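Local coordinates for protein exoglucanase A (Cellulomonas fimi, PDB 7CBD) that hydrolyses the beta-1,4-glucosidic linkages of cellulose with inversion of anomeric configuration, releasing cellobiose from non-reducing chain ends, and is represented here by its catalytic domain, at residues A[36-39]-A[40-44]; A[25-28]-A[29-33]. One frame throughout, in Å; residues are numbered along the deposited sequence.

Interaction 1 (A[36-39]-A[40-44]); sequences PALA and AKMRT
Ala-39 is covered by the side chain of Arg-43 one turn on: its CB lies 3.8 Å from Arg-43 NH1, and its carbonyl oxygen takes the N-H of Arg-43 at 2.9 Å while also lying beneath the rim of the guanidinium, as does Ala-40 CA. Leu-38 makes an apolar pair with Met-42, whose extended chain places CE 4.1 Å from Leu-38 CG, the two side chains crossing at a slant. Val-424 and Phe-420 of helix 417-425 pack against Leu-38 and Met-42 respectively. Beneath the pair, Met-42 N meets Leu-38 O at 2.9 Å, close to straight at 166°. All this belongs to helix 36-45 of the glycosyl hydrolase family 6 catalytic domain, where i to i+4 backbone bonds run unbroken from Pro-36 to Thr-44. Arg-43 reaches Ala-39 by folding back along the helix: CG stands anti to the carbonyl carbon (chi1 -68°), 3.3 Å from Ala-39 O, and the bend at chi3 then swings the flat group toward the start of the helix. NE is bonded to Thr-434 O, tying the helix to the C-terminal segment. At the edge of the guanidinium, in its plane, NH2 donates to a water that in turn donates to Pro-36 O at 2.8 Å. An alanine here is likely to leave Thr-434 O and the water without their donors and to uncover the Ala-39 backbone. Pro-36 O also accepts the N-H of Ala-40, so two donors hold this first-turn carbonyl.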
# COMPACT_ATOMS: atom_id res chain seq x y z
N PRO A 36 22.72 -19.09 -2.25
CA PRO A 36 22.78 -18.73 -0.82
C PRO A 36 22.81 -17.24 -0.56
O PRO A 36 22.30 -16.80 0.48
CB PRO A 36 24.03 -19.44 -0.30
CG PRO A 36 24.81 -19.83 -1.54
CD PRO A 36 23.79 -20.04 -2.62
N ALA A 37 23.40 -16.44 -1.45
CA ALA A 37 23.40 -14.99 -1.24
C ALA A 37 21.99 -14.44 -1.31
O ALA A 37 21.63 -13.54 -0.54
CB ALA A 37 24.30 -14.31 -2.27
N LEU A 38 21.18 -14.95 -2.24
CA LEU A 38 19.79 -14.50 -2.32
C LEU A 38 19.01 -14.96 -1.10
O LEU A 38 18.22 -14.19 -0.53
CB LEU A 38 19.16 -15.04 -3.60
CG LEU A 38 17.68 -14.74 -3.80
CD1 LEU A 38 17.50 -13.23 -3.89
CD2 LEU A 38 17.19 -15.44 -5.05
N ALA A 39 19.23 -16.20 -0.66
CA ALA A 39 18.60 -16.68 0.57
C ALA A 39 18.90 -15.76 1.75
O ALA A 39 18.02 -15.47 2.56
CB ALA A 39 19.04 -18.11 0.87
N ALA A 40 20.15 -15.31 1.86
CA ALA A 40 20.53 -14.44 2.97
C ALA A 40 19.78 -13.11 2.93
O ALA A 40 19.38 -12.57 3.97
CB ALA A 40 22.05 -14.22 2.97
N LYS A 41 19.60 -12.55 1.73
CA LYS A 41 18.82 -11.32 1.60
C LYS A 41 17.36 -11.55 1.99
O LYS A 41 16.75 -10.71 2.66
CB LYS A 41 18.88 -10.81 0.16
CG LYS A 41 20.24 -10.30 -0.29
CD LYS A 41 20.15 -9.89 -1.76
CE LYS A 41 21.35 -9.10 -2.24
NZ LYS A 41 21.12 -8.62 -3.63
N MET A 42 16.79 -12.68 1.56
CA MET A 42 15.42 -13.00 1.97
C MET A 42 15.30 -13.10 3.48
O MET A 42 14.32 -12.62 4.06
CB MET A 42 14.96 -14.29 1.29
CG MET A 42 14.83 -14.18 -0.21
SD MET A 42 14.16 -15.70 -0.92
CE MET A 42 13.83 -15.16 -2.60
N ARG A 43 16.31 -13.68 4.15
CA ARG A 43 16.26 -13.75 5.60
C ARG A 43 16.22 -12.36 6.23
O ARG A 43 15.53 -12.14 7.23
CB ARG A 43 17.42 -14.58 6.14
CG ARG A 43 17.31 -16.06 5.77
CD ARG A 43 18.28 -16.94 6.54
NE ARG A 43 19.67 -16.62 6.26
CZ ARG A 43 20.42 -17.23 5.34
NH1 ARG A 43 19.91 -18.19 4.58
NH2 ARG A 43 21.68 -16.87 5.17
N THR A 44 16.95 -11.40 5.65
CA THR A 44 16.87 -10.02 6.14
C THR A 44 15.47 -9.46 5.99
O THR A 44 14.95 -8.80 6.89
CB THR A 44 17.88 -9.14 5.40
OG1 THR A 44 19.19 -9.67 5.60
CG2 THR A 44 17.82 -7.70 5.90
O HOH W 1 22.31 -18.39 2.75

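Interaction 2 (A[25-28]-A[29-33]); sequences VNAA and AGRQS
Arg-31 curls back over helix 19-30, with one face of its guanidinium over the backbone of Ala-27 and Ala-28; a type I beta turn runs from Gly-30 to Ser-33. The side chain starts with CG anti to its own carbonyl carbon (chi1 -65°) and continues extended through chi2; the turn at chi3 (-69°) then carries the head back over the helix. As a result Ala-27 O lies 3.6 Å from NH2, and Ala-28 CA is equally close to NH1, both under the rim of the same face. The methyl groups of the two alanines flank the nitrogens, Ala-27 CB at 3.7 Å from NH2. NH1 also forms a salt bridge with Glu-417, linking the helix to the start of helix 417-425, and Trp-415 packs against both Arg-31 and Ala-28. Below the guanidinium the backbone bonding shifts from i+4 toward i+3: Arg-31 N donates to Ala-27 O at 3.1 Å and weakly to Ala-28 O, and Gln-32 N donates to Ala-29 O. Earlier in the helix, Ala-29 N meets Val-25 O in the carbonyl plane, and the methyl of Ala-29 sits 3.4 Å from Asn-26 O. Gln-32 begins like Arg-31 but bends already at chi2 (-57°), which keeps its chain close to the helix, with CG 3.6 Å from Ala-28 O. Its amide comes round to the same carbonyl through one water, which donates to Ala-28 O at 2.8 Å and accepts from Gln-32 NE2 at 3.0 Å.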
# COMPACT_ATOMS: atom_id res chain seq x y z
N VAL A 25 8.43 -15.93 4.39
CA VAL A 25 9.67 -15.43 3.79
C VAL A 25 10.81 -16.40 4.05
O VAL A 25 11.59 -16.73 3.15
CB VAL A 25 9.99 -14.02 4.31
CG1 VAL A 25 11.36 -13.59 3.81
CG2 VAL A 25 8.92 -13.04 3.89
N ASN A 26 10.93 -16.88 5.29
CA ASN A 26 12.01 -17.82 5.60
C ASN A 26 11.87 -19.13 4.82
O ASN A 26 12.88 -19.74 4.45
CB ASN A 26 12.07 -18.08 7.11
CG ASN A 26 12.70 -16.92 7.87
OD1 ASN A 26 13.60 -16.25 7.37
ND2 ASN A 26 12.22 -16.68 9.08
N ALA A 27 10.64 -19.59 4.58
CA ALA A 27 10.46 -20.77 3.74
C ALA A 27 10.93 -20.49 2.32
O ALA A 27 11.61 -21.33 1.70
CB ALA A 27 9.00 -21.22 3.76
N ALA A 28 10.60 -19.31 1.78
CA ALA A 28 11.11 -18.93 0.47
C ALA A 28 12.63 -18.90 0.46
O ALA A 28 13.26 -19.32 -0.53
CB ALA A 28 10.54 -17.58 0.06
N ALA A 29 13.25 -18.42 1.54
CA ALA A 29 14.71 -18.39 1.62
C ALA A 29 15.28 -19.80 1.57
O ALA A 29 16.29 -20.04 0.89
CB ALA A 29 15.15 -17.67 2.89
N GLY A 30 14.65 -20.74 2.28
CA GLY A 30 15.09 -22.12 2.24
C GLY A 30 15.06 -22.70 0.84
O GLY A 30 15.93 -23.50 0.47
N ARG A 31 14.07 -22.30 0.03
CA ARG A 31 13.98 -22.79 -1.33
C ARG A 31 15.02 -22.16 -2.25
O ARG A 31 15.16 -22.60 -3.39
CB ARG A 31 12.57 -22.58 -1.88
CG ARG A 31 11.52 -23.40 -1.15
CD ARG A 31 10.16 -23.36 -1.82
NE ARG A 31 9.51 -22.05 -1.73
CZ ARG A 31 8.71 -21.67 -0.74
NH1 ARG A 31 8.13 -20.47 -0.77
NH2 ARG A 31 8.48 -22.47 0.29
N GLN A 32 15.78 -21.18 -1.76
CA GLN A 32 16.91 -20.61 -2.48
C GLN A 32 18.24 -21.20 -2.01
O GLN A 32 19.27 -20.53 -2.07
CB GLN A 32 16.91 -19.09 -2.39
CG GLN A 32 15.71 -18.45 -3.08
CD GLN A 32 15.61 -18.84 -4.55
OE1 GLN A 32 16.62 -19.01 -5.24
NE2 GLN A 32 14.38 -18.98 -5.04
N SER A 33 18.23 -22.46 -1.58
CA SER A 33 19.46 -23.12 -1.15
C SER A 33 20.53 -23.09 -2.23
O SER A 33 21.73 -23.03 -1.92
CB SER A 33 19.15 -24.57 -0.75
OG SER A 33 18.53 -25.26 -1.83
O HOH W 2 12.20 -18.73 -3.06

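Overall arrangement
Interaction 2 comes first along the chain, in and just after helix 19-30, and interaction 1 follows in helix 36-45 after a short connection. Their centres are 8 Å apart, each about 24 Å from the centre of the chain, and the two helices pack directly: Val-25 CG1 lies against Met-42 O, Ala-39 CB reaches Ala-29 O, and Met-42 SD rests on Ala-29 CA. Alanines on both helices, Ala-29 and Ala-39, probably help them come this close. Helix 417-425 touches both helices, with Phe-420 meeting Val-25, Ala-28 and Met-42. Together the contacts join the early helices of the catalytic domain to its C-terminal part, away from the aspartates predicted to act in catalysis, Asp-149 and Asp-371.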